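Local coordinates for DNA-binding protein reb1 (Schizosaccharomyces pombe, PDB 5EYB), which binds specific sites in ribosomal DNA and upstream of many RNA polymerase II genes, and helps terminate transcription by RNA polymerase I, at residues A[25-29]-A[52-56]. Numbering follows the deposited sequence.
Sequences RMQNF and PLSSL
Set the two segments up as regular alpha-helical turns, nearly antiparallel, with 154° between their N-to-C directions and axes 11.8 Å apart at closest approach. That is a wide gap, which side chains span: the nearest CA atoms, those of Phe-29 and Leu-56, stay 7.9 Å apart. An i to i+4 bond holds each turn, Phe-29 N to Arg-25 O at 3.2 Å and Leu-56 N to Pro-52 O at 2.8 Å.

Phe-29 and Leu-56 carry the contact between them. The phenylalanine chi1 is t (177°) and chi2 is 78°, so the ring reaches straight across to the first turn of helix 51-63. Leu-56, also t at chi1 with chi2 p, lays its CD2 methyl over one ring face, 3.9 Å from the centroid of Phe-29 and 26° off the normal, a CH-pi contact. At the far end of the ring, Phe-29 CE1 is 3.7 Å from both CB and O of Pro-52, and Phe-29 CZ is 4.0 Å from CB and 3.7 Å from N of Leu-53, both backbone atoms oblique to the ring.

One turn back along helix 16-32, Met-26 leaves its backbone sideways, but a chi1 of -136°, between wells, with chi2 p brings SD to 3.6 Å from Leu-56 CD2; chi3, also p, sets CE. Arg-25, t at chi1, puts CG 3.9 Å from Leu-56 CD1. Val-40 and Leu-35 also touch Phe-29, while Ser-43 and Leu-44 touch Leu-53. This is the apolar interior of a small helical domain, the first Myb-associated domain of Reb1, related to helix-turn-helix folds.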
loop_
_atom_site.group_PDB
_atom_site.type_symbol
_atom_site.label_atom_id
_atom_site.label_comp_id
_atom_site.label_asym_id
_atom_site.label_seq_id
_atom_site.Cartn_x
_atom_site.Cartn_y
_atom_site.Cartn_z
ATOM N N ARG A 25 18.324 21.298 -10.802
ATOM C CA ARG A 25 19.352 21.158 -9.781
ATOM C C ARG A 25 20.464 20.236 -10.268
ATOM O O ARG A 25 21.611 20.344 -9.836
ATOM C CB ARG A 25 18.745 20.620 -8.483
ATOM C CG ARG A 25 19.538 20.967 -7.236
ATOM C CD ARG A 25 19.766 22.463 -7.141
ATOM N NE ARG A 25 18.518 23.211 -7.253
ATOM C CZ ARG A 25 18.449 24.525 -7.437
ATOM N NH1 ARG A 25 19.562 25.242 -7.535
ATOM N NH2 ARG A 25 17.269 25.124 -7.530
ATOM N N MET A 26 20.112 19.335 -11.178
ATOM C CA MET A 26 21.064 18.390 -11.738
ATOM C C MET A 26 21.886 19.018 -12.855
ATOM O O MET A 26 23.064 18.707 -13.020
ATOM C CB MET A 26 20.336 17.154 -12.261
ATOM C CG MET A 26 21.010 15.853 -11.898
ATOM S SD MET A 26 21.218 15.692 -10.118
ATOM C CE MET A 26 19.545 15.986 -9.575
ATOM N N GLN A 27 21.253 19.896 -13.627
ATOM C CA GLN A 27 21.952 20.624 -14.680
ATOM C C GLN A 27 22.991 21.560 -14.072
ATOM O O GLN A 27 24.099 21.695 -14.591
ATOM C CB GLN A 27 20.965 21.414 -15.543
ATOM N N ASN A 28 22.626 22.199 -12.965
ATOM C CA ASN A 28 23.529 23.108 -12.270
ATOM C C ASN A 28 24.667 22.354 -11.600
ATOM O O ASN A 28 25.779 22.865 -11.472
ATOM C CB ASN A 28 22.763 23.934 -11.236
ATOM C CG ASN A 28 21.735 24.850 -11.870
ATOM O OD1 ASN A 28 21.948 25.385 -12.960
ATOM N ND2 ASN A 28 20.610 25.036 -11.189
ATOM N N PHE A 29 24.371 21.131 -11.172
ATOM C CA PHE A 29 25.362 20.257 -10.563
ATOM C C PHE A 29 26.467 19.916 -11.551
ATOM O O PHE A 29 27.650 19.961 -11.213
ATOM C CB PHE A 29 24.696 18.980 -10.054
ATOM C CG PHE A 29 25.654 17.987 -9.463
ATOM C CD1 PHE A 29 26.163 18.168 -8.189
ATOM C CD2 PHE A 29 26.038 16.868 -10.180
ATOM C CE1 PHE A 29 27.040 17.253 -7.644
ATOM C CE2 PHE A 29 26.915 15.950 -9.639
ATOM C CZ PHE A 29 27.416 16.142 -8.370
ATOM N N PRO A 52 30.657 15.332 -4.025
ATOM C CA PRO A 52 29.647 16.365 -4.283
ATOM C C PRO A 52 28.243 15.802 -4.468
ATOM O O PRO A 52 27.272 16.443 -4.068
ATOM C CB PRO A 52 30.139 17.015 -5.579
ATOM C CG PRO A 52 30.961 15.969 -6.238
ATOM C CD PRO A 52 31.636 15.238 -5.120
ATOM N N LEU A 53 28.142 14.623 -5.069
ATOM C CA LEU A 53 26.848 14.000 -5.319
ATOM C C LEU A 53 26.178 13.640 -4.000
ATOM O O LEU A 53 24.957 13.708 -3.872
ATOM C CB LEU A 53 27.004 12.761 -6.198
ATOM C CG LEU A 53 25.710 12.113 -6.693
ATOM C CD1 LEU A 53 24.861 13.123 -7.447
ATOM C CD2 LEU A 53 26.020 10.911 -7.569
ATOM N N SER A 54 26.994 13.265 -3.022
ATOM C CA SER A 54 26.514 12.996 -1.674
ATOM C C SER A 54 26.009 14.283 -1.027
ATOM O O SER A 54 24.981 14.290 -0.353
ATOM C CB SER A 54 27.624 12.370 -0.829
ATOM O OG SER A 54 27.185 12.112 0.491
ATOM N N SER A 55 26.739 15.374 -1.245
ATOM C CA SER A 55 26.346 16.681 -0.732
ATOM C C SER A 55 25.056 17.165 -1.387
ATOM O O SER A 55 24.225 17.811 -0.746
ATOM C CB SER A 55 27.460 17.707 -0.959
ATOM O OG SER A 55 28.616 17.388 -0.203
ATOM N N LEU A 56 24.898 16.848 -2.667
ATOM C CA LEU A 56 23.732 17.274 -3.431
ATOM C C LEU A 56 22.447 16.626 -2.929
ATOM O O LEU A 56 21.415 17.285 -2.815
ATOM C CB LEU A 56 23.929 16.953 -4.912
ATOM C CG LEU A 56 22.750 17.260 -5.835
ATOM C CD1 LEU A 56 22.450 18.751 -5.847
ATOM C CD2 LEU A 56 23.041 16.754 -7.234
#